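PDB 2GGO: 401aa long hypothetical glucose-1-phosphate thymidylyltransferase from Sulfolobus tokodaii, which probably transfers nucleotidyl groups from nucleoside triphosphates to sugar 1-phosphates, releasing diphosphate, as a bifunctional enzyme in the synthesis of UDP-N-acetylglucosamine and UDP-N-acetylgalactosamine. Local coordinates for residues Ile259-Ile265 and Leu277-Leu283; Val26-Ser30 and Val218-Leu223; Lys288-Glu294 and Lys305-Tyr311. Residues are numbered along the deposited sequence.

Interaction 1. Residues Ile259-Ile265 and Leu277-Leu283; sequences IEGPVYI and LRPYTIL
Two successive coils of a left-handed parallel beta-helix, the hexapeptide-repeat fold, stack in register 18 residues apart; strands 263-265 and 281-283 run parallel (14°, axes 4.8 Å apart). Leu277 (m,t) faces inward, its CD1 3.6 Å from Ile265 CD1, and its O accepts from Glu260 N (2.8 Å). Arg278 opens a type II turn to Thr281: Pro279 suits the second position (phi -45°), while Tyr280 takes positive phi (75°). At the same corner of the preceding coil the chain turns at Pro262, after a cis peptide. Pro262 O receives Tyr280 N (2.7 Å), and Pro262 CG lies 3.8 Å from the Tyr280 ring centroid, a CH-pi contact. Thr281 OG1 closes the turn on Arg278 O (2.7 Å), giving a buried hydroxyl an acceptor. Thr281 O then takes Tyr264 N (2.9 Å). Ile282 CG1 packs 4.1 Å from Tyr264 CB, and Leu283 N reaches Tyr264 O (2.8 Å), with Leu283 on the Leu277 face. Strand 270-271 meets this inner face through Ile271; helix 212-225 covers Pro262, Tyr280 and Ile282.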
loop_
_atom_site.group_PDB
_atom_site.type_symbol
_atom_site.label_atom_id
_atom_site.label_comp_id
_atom_site.label_asym_id
_atom_site.label_seq_id
_atom_site.Cartn_x
_atom_site.Cartn_y
_atom_site.Cartn_z
ATOM N N ILE A 259 -20.741 -11.640 12.912
ATOM C CA ILE A 259 -19.538 -10.805 12.751
ATOM C C ILE A 259 -18.637 -11.066 13.950
ATOM O O ILE A 259 -19.070 -10.934 15.077
ATOM C CB ILE A 259 -19.959 -9.292 12.590
ATOM C CG1 ILE A 259 -20.866 -9.115 11.363
ATOM C CG2 ILE A 259 -18.789 -8.354 12.494
ATOM C CD1 ILE A 259 -21.427 -7.670 11.218
ATOM N N GLU A 260 -17.425 -11.538 13.713
ATOM C CA GLU A 260 -16.430 -11.628 14.769
ATOM C C GLU A 260 -15.410 -10.544 14.472
ATOM O O GLU A 260 -14.716 -10.618 13.480
ATOM C CB GLU A 260 -15.815 -13.050 14.857
ATOM C CG GLU A 260 -16.867 -14.131 15.272
ATOM C CD GLU A 260 -16.376 -15.589 15.242
ATOM O OE1 GLU A 260 -15.559 -15.927 14.345
ATOM O OE2 GLU A 260 -16.829 -16.403 16.124
ATOM N N GLY A 261 -15.370 -9.484 15.294
ATOM C CA GLY A 261 -14.538 -8.318 14.996
ATOM C C GLY A 261 -13.097 -8.666 15.283
ATOM O O GLY A 261 -12.827 -9.657 15.978
ATOM N N PRO A 262 -12.149 -7.826 14.828
ATOM C CA PRO A 262 -12.319 -6.527 14.181
ATOM C C PRO A 262 -12.695 -6.576 12.697
ATOM O O PRO A 262 -12.064 -7.285 11.920
ATOM C CB PRO A 262 -10.954 -5.857 14.345
ATOM C CG PRO A 262 -10.022 -6.937 14.498
ATOM C CD PRO A 262 -10.726 -8.157 15.012
ATOM N N VAL A 263 -13.711 -5.796 12.352
ATOM C CA VAL A 263 -14.234 -5.765 11.021
ATOM C C VAL A 263 -14.603 -4.359 10.659
ATOM O O VAL A 263 -15.241 -3.645 11.436
ATOM C CB VAL A 263 -15.481 -6.653 10.979
ATOM C CG1 VAL A 263 -16.415 -6.281 9.867
ATOM C CG2 VAL A 263 -15.056 -8.110 10.944
ATOM N N TYR A 264 -14.208 -3.953 9.470
ATOM C CA TYR A 264 -14.565 -2.662 8.936
ATOM C C TYR A 264 -15.593 -2.845 7.821
ATOM O O TYR A 264 -15.301 -3.505 6.786
ATOM C CB TYR A 264 -13.320 -2.008 8.328
ATOM C CG TYR A 264 -13.582 -0.619 7.810
ATOM C CD1 TYR A 264 -13.653 0.451 8.692
ATOM C CD2 TYR A 264 -13.791 -0.367 6.456
ATOM C CE1 TYR A 264 -13.864 1.696 8.263
ATOM C CE2 TYR A 264 -14.063 0.941 6.020
ATOM C CZ TYR A 264 -14.069 1.949 6.943
ATOM O OH TYR A 264 -14.334 3.249 6.576
ATOM N N ILE A 265 -16.780 -2.248 7.985
ATOM C CA ILE A 265 -17.811 -2.313 6.944
ATOM C C ILE A 265 -18.040 -0.969 6.250
ATOM O O ILE A 265 -18.731 -0.126 6.769
ATOM C CB ILE A 265 -19.144 -2.928 7.505
ATOM C CG1 ILE A 265 -18.806 -4.258 8.219
ATOM C CG2 ILE A 265 -20.195 -3.045 6.401
ATOM C CD1 ILE A 265 -19.893 -5.123 8.585
ATOM N N LEU A 277 -18.757 -12.643 8.757
ATOM C CA LEU A 277 -17.532 -11.836 8.644
ATOM C C LEU A 277 -16.571 -12.130 9.784
ATOM O O LEU A 277 -16.930 -12.033 10.953
ATOM C CB LEU A 277 -17.852 -10.363 8.542
ATOM C CG LEU A 277 -18.900 -9.963 7.499
ATOM C CD1 LEU A 277 -19.107 -8.481 7.557
ATOM C CD2 LEU A 277 -18.486 -10.399 6.064
ATOM N N ARG A 278 -15.341 -12.508 9.467
ATOM C CA ARG A 278 -14.419 -12.943 10.481
ATOM C C ARG A 278 -13.359 -11.880 10.664
ATOM O O ARG A 278 -13.251 -10.975 9.828
ATOM C CB ARG A 278 -13.779 -14.284 10.112
ATOM C CG ARG A 278 -14.717 -15.490 10.367
ATOM C CD ARG A 278 -14.244 -16.735 9.627
ATOM N NE ARG A 278 -12.983 -17.145 10.209
ATOM C CZ ARG A 278 -12.107 -17.967 9.626
ATOM N NH1 ARG A 278 -12.316 -18.423 8.394
ATOM N NH2 ARG A 278 -10.994 -18.294 10.255
ATOM N N PRO A 279 -12.560 -11.998 11.734
ATOM C CA PRO A 279 -11.549 -10.967 12.037
ATOM C C PRO A 279 -10.723 -10.504 10.834
ATOM O O PRO A 279 -10.183 -11.317 10.041
ATOM C CB PRO A 279 -10.661 -11.664 13.076
ATOM C CG PRO A 279 -11.667 -12.520 13.872
ATOM C CD PRO A 279 -12.570 -13.086 12.759
ATOM N N TYR A 280 -10.598 -9.197 10.742
ATOM C CA TYR A 280 -9.791 -8.476 9.747
ATOM C C TYR A 280 -10.432 -8.454 8.389
ATOM O O TYR A 280 -9.758 -8.342 7.392
ATOM C CB TYR A 280 -8.320 -8.907 9.747
ATOM C CG TYR A 280 -7.704 -8.554 11.070
ATOM C CD1 TYR A 280 -7.522 -7.201 11.428
ATOM C CD2 TYR A 280 -7.375 -9.551 12.002
ATOM C CE1 TYR A 280 -6.979 -6.842 12.679
ATOM C CE2 TYR A 280 -6.837 -9.215 13.256
ATOM C CZ TYR A 280 -6.653 -7.851 13.583
ATOM O OH TYR A 280 -6.131 -7.509 14.816
ATOM N N THR A 281 -11.764 -8.486 8.387
ATOM C CA THR A 281 -12.543 -8.282 7.189
ATOM C C THR A 281 -12.642 -6.781 7.000
ATOM O O THR A 281 -13.152 -6.113 7.859
ATOM C CB THR A 281 -13.925 -8.891 7.322
ATOM O OG1 THR A 281 -13.795 -10.329 7.264
ATOM C CG2 THR A 281 -14.828 -8.422 6.159
ATOM N N ILE A 282 -12.177 -6.290 5.866
ATOM C CA ILE A 282 -12.202 -4.870 5.563
ATOM C C ILE A 282 -12.950 -4.656 4.277
ATOM O O ILE A 282 -12.470 -4.990 3.212
ATOM C CB ILE A 282 -10.703 -4.277 5.518
ATOM C CG1 ILE A 282 -10.129 -4.243 6.965
ATOM C CG2 ILE A 282 -10.587 -2.878 4.814
ATOM C CD1 ILE A 282 -8.774 -4.977 7.021
ATOM N N LEU A 283 -14.168 -4.131 4.344
ATOM C CA LEU A 283 -14.852 -3.873 3.087
ATOM C C LEU A 283 -14.782 -2.397 2.869
ATOM O O LEU A 283 -15.440 -1.674 3.643
ATOM C CB LEU A 283 -16.329 -4.280 3.193
ATOM C CG LEU A 283 -16.412 -5.708 3.761
ATOM C CD1 LEU A 283 -17.838 -6.046 4.302
ATOM C CD2 LEU A 283 -15.994 -6.651 2.691
#

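Interaction 2. Residues Val26-Ser30 and Val218-Leu223; sequences VPILS and VNKWAL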
loop_
_atom_site.group_PDB
_atom_site.type_symbol
_atom_site.label_atom_id
_atom_site.label_comp_id
_atom_site.label_asym_id
_atom_site.label_seq_id
_atom_site.Cartn_x
_atom_site.Cartn_y
_atom_site.Cartn_z
ATOM N N VAL A 26 -4.003 3.163 -3.314
ATOM C CA VAL A 26 -4.313 1.938 -2.561
ATOM C C VAL A 26 -5.072 2.361 -1.303
ATOM O O VAL A 26 -4.571 3.248 -0.583
ATOM C CB VAL A 26 -3.018 1.191 -2.183
ATOM C CG1 VAL A 26 -3.236 0.191 -1.050
ATOM C CG2 VAL A 26 -2.474 0.453 -3.357
ATOM N N PRO A 27 -6.277 1.745 -1.028
ATOM C CA PRO A 27 -6.989 2.145 0.167
ATOM C C PRO A 27 -6.474 1.477 1.452
ATOM O O PRO A 27 -5.987 0.321 1.475
ATOM C CB PRO A 27 -8.449 1.775 -0.135
ATOM C CG PRO A 27 -8.387 0.678 -1.064
ATOM C CD PRO A 27 -7.027 0.682 -1.741
ATOM N N ILE A 28 -6.520 2.265 2.509
ATOM C CA ILE A 28 -6.283 1.791 3.840
ATOM C C ILE A 28 -7.596 2.157 4.486
ATOM O O ILE A 28 -7.947 3.352 4.556
ATOM C CB ILE A 28 -5.115 2.536 4.488
ATOM C CG1 ILE A 28 -3.861 2.347 3.645
ATOM C CG2 ILE A 28 -4.909 2.033 5.917
ATOM C CD1 ILE A 28 -2.929 3.471 3.783
ATOM N N LEU A 29 -8.354 1.139 4.897
ATOM C CA LEU A 29 -9.747 1.318 5.272
ATOM C C LEU A 29 -10.390 2.144 4.175
ATOM O O LEU A 29 -10.190 1.870 2.989
ATOM C CB LEU A 29 -9.859 1.979 6.649
ATOM C CG LEU A 29 -9.170 1.239 7.793
ATOM C CD1 LEU A 29 -9.342 1.950 9.128
ATOM C CD2 LEU A 29 -9.634 -0.217 7.908
ATOM N N SER A 30 -11.084 3.210 4.525
ATOM C CA SER A 30 -11.822 3.918 3.511
ATOM C C SER A 30 -11.072 4.939 2.653
ATOM O O SER A 30 -11.683 5.514 1.754
ATOM C CB SER A 30 -12.990 4.621 4.173
ATOM O OG SER A 30 -12.544 5.805 4.813
ATOM N N VAL A 218 -0.966 -3.197 6.233
ATOM C CA VAL A 218 -1.383 -1.850 6.758
ATOM C C VAL A 218 -2.856 -1.703 7.110
ATOM O O VAL A 218 -3.271 -0.908 7.997
ATOM C CB VAL A 218 -0.919 -0.651 5.859
ATOM C CG1 VAL A 218 0.567 -0.684 5.709
ATOM C CG2 VAL A 218 -1.525 -0.789 4.494
ATOM N N ASN A 219 -3.704 -2.440 6.413
ATOM C CA ASN A 219 -5.132 -2.271 6.647
ATOM C C ASN A 219 -5.435 -2.932 7.951
ATOM O O ASN A 219 -6.299 -2.459 8.692
ATOM C CB ASN A 219 -5.917 -2.955 5.505
ATOM C CG ASN A 219 -6.400 -2.015 4.487
ATOM O OD1 ASN A 219 -7.421 -1.382 4.656
ATOM N ND2 ASN A 219 -5.687 -1.915 3.382
ATOM N N LYS A 220 -4.694 -3.999 8.275
ATOM C CA LYS A 220 -4.875 -4.641 9.595
ATOM C C LYS A 220 -4.440 -3.687 10.689
ATOM O O LYS A 220 -5.204 -3.363 11.593
ATOM C CB LYS A 220 -4.082 -5.926 9.682
ATOM C CG LYS A 220 -4.732 -7.132 8.998
ATOM C CD LYS A 220 -3.843 -8.303 9.171
ATOM C CE LYS A 220 -4.002 -8.875 10.595
ATOM N NZ LYS A 220 -3.115 -10.045 10.597
ATOM N N TRP A 221 -3.225 -3.165 10.559
ATOM C CA TRP A 221 -2.788 -2.115 11.503
ATOM C C TRP A 221 -3.818 -0.987 11.707
ATOM O O TRP A 221 -4.226 -0.665 12.823
ATOM C CB TRP A 221 -1.448 -1.534 11.083
ATOM C CG TRP A 221 -0.890 -0.716 12.215
ATOM C CD1 TRP A 221 -0.130 -1.172 13.259
ATOM C CD2 TRP A 221 -1.114 0.684 12.457
ATOM N NE1 TRP A 221 0.151 -0.132 14.120
ATOM C CE2 TRP A 221 -0.447 1.012 13.653
ATOM C CE3 TRP A 221 -1.792 1.695 11.764
ATOM C CZ2 TRP A 221 -0.432 2.321 14.163
ATOM C CZ3 TRP A 221 -1.795 2.958 12.265
ATOM C CH2 TRP A 221 -1.123 3.275 13.462
ATOM N N ALA A 222 -4.236 -0.370 10.624
ATOM C CA ALA A 222 -5.202 0.693 10.696
ATOM C C ALA A 222 -6.521 0.340 11.389
ATOM O O ALA A 222 -7.124 1.187 12.067
ATOM C CB ALA A 222 -5.470 1.254 9.265
ATOM N N LEU A 223 -7.010 -0.880 11.140
ATOM C CA LEU A 223 -8.256 -1.340 11.724
ATOM C C LEU A 223 -8.048 -1.403 13.222
ATOM O O LEU A 223 -8.904 -0.960 14.010
ATOM C CB LEU A 223 -8.671 -2.719 11.142
ATOM C CG LEU A 223 -9.994 -3.253 11.689
ATOM C CD1 LEU A 223 -11.076 -2.175 11.714
ATOM C CD2 LEU A 223 -10.417 -4.450 10.859
#
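A single side-chain amide makes both hydrogen bonds between the Val26-Ser30 strand and turn and the helix carrying Val218-Leu223. Asn219 reaches across with both ends of its carboxamide: ND2 donates to Pro27 O (3.0 Å), and OD1 accepts from Leu29 N (2.7 Å). The two bonds straddle Ile28, so the amide pairs with the strand much as a neighbouring strand's backbone would. Asparagine suits the place because its donor and acceptor lie side by side and match the O and N that flank Ile28. Its chi1 of -100° lies between the usual wells, and in this conformation both ends of the amide meet the backbone. ND2 also has a second acceptor, Ile215 O, one turn back in the helix.

Several other backbone groups have partners: Ile28 O is bonded to Tyr36 OH and Leu223 O to Lys244 NZ, while inside the helix Ala222 N donates to Val218 O (2.8 Å) and Leu223 N to Asn219 O (3.0 Å). Around the amide the contact is apolar: Ile28 CG2 lies 3.5 Å from Ala222 CB, whose small size lets the strand come close, and Ile28 CG1 is 4.0 Å from Val218 CG2. Leu29 CD1 adds a contact of 3.9 Å to Ala222 CB.

Strand 27-28 forms a small antiparallel hairpin with strand 31-32. Phe101 of strand 100-102 packs on Ile28 and Val218, while Tyr264 of strand 263-265 and Ile282 of strand 281-283 bring the beta-helix against Leu223, at the junction of the two domains.

Interaction 3. Residues Lys288-Glu294 and Lys305-Tyr311; sequences KIGASVE and KIPHLSY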
loop_
_atom_site.group_PDB
_atom_site.type_symbol
_atom_site.label_atom_id
_atom_site.label_comp_id
_atom_site.label_asym_id
_atom_site.label_seq_id
_atom_site.Cartn_x
_atom_site.Cartn_y
_atom_site.Cartn_z
ATOM N N LYS A 288 -20.948 -5.805 -1.637
ATOM C CA LYS A 288 -21.994 -6.771 -1.372
ATOM C C LYS A 288 -21.366 -8.095 -0.974
ATOM O O LYS A 288 -20.470 -8.606 -1.689
ATOM C CB LYS A 288 -22.998 -6.909 -2.525
ATOM C CG LYS A 288 -24.159 -7.963 -2.200
ATOM C CD LYS A 288 -25.547 -7.454 -2.577
ATOM C CE LYS A 288 -26.711 -8.245 -1.991
ATOM N NZ LYS A 288 -26.345 -9.627 -2.137
ATOM N N ILE A 289 -21.777 -8.564 0.202
ATOM C CA ILE A 289 -21.401 -9.848 0.816
ATOM C C ILE A 289 -22.736 -10.520 1.125
ATOM O O ILE A 289 -23.453 -10.065 2.051
ATOM C CB ILE A 289 -20.547 -9.665 2.104
ATOM C CG1 ILE A 289 -19.291 -8.838 1.858
ATOM C CG2 ILE A 289 -20.167 -11.008 2.706
ATOM C CD1 ILE A 289 -18.235 -9.410 0.949
ATOM N N GLY A 290 -23.043 -11.596 0.381
ATOM C CA GLY A 290 -24.359 -12.330 0.345
ATOM C C GLY A 290 -24.492 -13.539 1.212
ATOM O O GLY A 290 -23.663 -13.767 2.078
ATOM N N ALA A 291 -25.513 -14.347 0.970
ATOM C CA ALA A 291 -25.830 -15.475 1.833
ATOM C C ALA A 291 -24.844 -16.569 1.591
ATOM O O ALA A 291 -24.539 -16.872 0.413
ATOM C CB ALA A 291 -27.231 -15.961 1.576
ATOM N N SER A 292 -24.433 -17.223 2.678
ATOM C CA SER A 292 -23.386 -18.225 2.652
ATOM C C SER A 292 -22.083 -17.774 2.099
ATOM O O SER A 292 -21.410 -18.586 1.420
ATOM C CB SER A 292 -23.810 -19.486 1.892
ATOM O OG SER A 292 -25.024 -20.057 2.349
ATOM N N VAL A 293 -21.712 -16.516 2.366
ATOM C CA VAL A 293 -20.408 -15.990 2.002
ATOM C C VAL A 293 -19.611 -15.748 3.267
ATOM O O VAL A 293 -20.102 -15.123 4.240
ATOM C CB VAL A 293 -20.528 -14.697 1.138
ATOM C CG1 VAL A 293 -19.159 -14.070 0.903
ATOM C CG2 VAL A 293 -21.231 -14.995 -0.147
ATOM N N GLU A 294 -18.363 -16.230 3.292
ATOM C CA GLU A 294 -17.548 -16.036 4.493
ATOM C C GLU A 294 -16.266 -15.298 4.013
ATOM O O GLU A 294 -15.703 -15.607 2.952
ATOM C CB GLU A 294 -17.277 -17.396 5.190
ATOM C CG GLU A 294 -16.355 -17.376 6.514
ATOM C CD GLU A 294 -15.915 -18.742 6.998
ATOM O OE1 GLU A 294 -16.589 -19.769 6.816
ATOM O OE2 GLU A 294 -14.826 -18.820 7.585
ATOM N N LYS A 305 -18.254 -7.206 -5.291
ATOM C CA LYS A 305 -19.428 -7.942 -4.897
ATOM C C LYS A 305 -19.134 -9.441 -4.768
ATOM O O LYS A 305 -18.703 -10.072 -5.747
ATOM C CB LYS A 305 -20.468 -7.732 -5.956
ATOM C CG LYS A 305 -21.244 -6.378 -5.810
ATOM C CD LYS A 305 -22.552 -6.391 -6.651
ATOM C CE LYS A 305 -22.412 -5.637 -7.998
ATOM N NZ LYS A 305 -23.537 -5.880 -9.026
ATOM N N ILE A 306 -19.392 -10.025 -3.603
ATOM C CA ILE A 306 -19.200 -11.484 -3.392
ATOM C C ILE A 306 -20.539 -12.016 -2.948
ATOM O O ILE A 306 -20.750 -12.154 -1.767
ATOM C CB ILE A 306 -18.213 -11.859 -2.217
ATOM C CG1 ILE A 306 -16.920 -11.080 -2.151
ATOM C CG2 ILE A 306 -17.832 -13.317 -2.289
ATOM C CD1 ILE A 306 -16.220 -10.896 -3.500
ATOM N N PRO A 307 -21.476 -12.281 -3.884
ATOM C CA PRO A 307 -22.846 -12.431 -3.358
ATOM C C PRO A 307 -23.320 -13.822 -2.962
ATOM O O PRO A 307 -24.295 -13.866 -2.189
ATOM C CB PRO A 307 -23.688 -11.912 -4.480
ATOM C CG PRO A 307 -22.860 -12.471 -5.730
ATOM C CD PRO A 307 -21.463 -12.219 -5.351
ATOM N N HIS A 308 -22.671 -14.932 -3.386
ATOM C CA HIS A 308 -23.188 -16.269 -3.030
ATOM C C HIS A 308 -22.189 -17.351 -2.838
ATOM O O HIS A 308 -21.398 -17.471 -3.688
ATOM C CB HIS A 308 -23.963 -16.873 -4.237
ATOM C CG HIS A 308 -24.853 -15.922 -4.968
ATOM N ND1 HIS A 308 -26.152 -15.548 -4.562
ATOM C CD2 HIS A 308 -24.685 -15.373 -6.178
ATOM C CE1 HIS A 308 -26.632 -14.698 -5.441
ATOM N NE2 HIS A 308 -25.819 -14.706 -6.510
ATOM N N LEU A 309 -22.233 -18.128 -1.750
ATOM C CA LEU A 309 -21.538 -19.424 -1.707
ATOM C C LEU A 309 -20.063 -19.391 -1.934
ATOM O O LEU A 309 -19.493 -20.356 -2.461
ATOM C CB LEU A 309 -22.250 -20.415 -2.593
ATOM C CG LEU A 309 -23.712 -20.698 -2.120
ATOM C CD1 LEU A 309 -24.687 -21.226 -3.293
ATOM C CD2 LEU A 309 -23.707 -21.798 -1.209
ATOM N N SER A 310 -19.450 -18.448 -1.225
ATOM C CA SER A 310 -18.071 -18.068 -1.389
ATOM C C SER A 310 -17.289 -17.945 -0.077
ATOM O O SER A 310 -17.836 -17.565 1.026
ATOM C CB SER A 310 -18.032 -16.808 -2.262
ATOM O OG SER A 310 -18.013 -17.216 -3.655
ATOM N N TYR A 311 -16.011 -18.342 -0.120
ATOM C CA TYR A 311 -15.118 -18.120 0.973
ATOM C C TYR A 311 -13.989 -17.229 0.435
ATOM O O TYR A 311 -13.353 -17.598 -0.549
ATOM C CB TYR A 311 -14.509 -19.501 1.428
ATOM C CG TYR A 311 -13.485 -19.298 2.530
ATOM C CD1 TYR A 311 -13.807 -18.635 3.666
ATOM C CD2 TYR A 311 -12.187 -19.611 2.318
ATOM C CE1 TYR A 311 -12.825 -18.342 4.615
ATOM C CE2 TYR A 311 -11.245 -19.402 3.214
ATOM C CZ TYR A 311 -11.539 -18.786 4.379
ATOM O OH TYR A 311 -10.527 -18.547 5.286
HETATM O O HOH W 1 -26.964 -13.627 -1.472
#
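Backbone hydrogen bonds form the ladder between these two segments, whose strands 288-291 and 305-308 run parallel at 8° with their axes 4.3 Å apart. Ile306 N donates to Lys288 O (2.6 Å), and Gly290 N to Ile306 O (3.2 Å). After the bend, Ser310 N meets Ser292 O (3.3 Å) and Glu294 N meets Ser310 O (2.7 Å); Leu309 N to Ala291 O, at 3.4 Å, is weak. Where the strands bend, a water bridges the coils, accepting from Ala291 N (2.9 Å) and donating to Pro307 O (2.8 Å).

CA-H...O contacts supplement the ladder. The shortest joins Gly290 CA to Pro307 O at 3.0 Å; a CB here would fall on that oxygen, so glycine fits.

Such stacked parallel coils, here 17 residues apart, are those of the left-handed beta-helix. Ser292 and Leu309 occupy equivalent corners, both with positive phi, and Ser292 is the third residue of a type II turn from Gly290 to Val293.

Apolar contacts fill the interior. Branched residues pack on one another: Ile289 CD1 lies 3.8 Å from Ile306 CG1, and Val293 CG1 3.5 Å from Ile306 CG2.

The charged side chains of Lys288, Lys305 and Glu294 lie on the outer face. Lys288 CB lies 3.8 Å from Lys305 CG, and Glu294 OE2 sits 3.6 Å from Tyr311 CE1 while forming a salt bridge with Arg278 of the preceding coil.

Interactions 1 and 3 are two sections of the same beta-helix, their centres 14 Å apart. They meet outside through the salt bridge Arg278 NH1 to Glu294 OE2 (2.7 Å) and inside through Leu277 CD2 and Ile289 CG2 (3.8 Å). Interaction 2, in the nucleotidyltransferase domain, abuts interaction 1: their centres are 12 Å apart, Tyr264 OH is 3.1 Å from Ser30 CB, and Ile282 CG2 is 3.5 Å from Asn219 OD1. The amide that joins strand and helix thus also borders the beta-helix. Interaction 3 is separate from interaction 2, with nearest atoms about 12 Å apart. All three lie away from the predicted nucleotide and sugar-phosphate sites, which include Gly11 and Glu146.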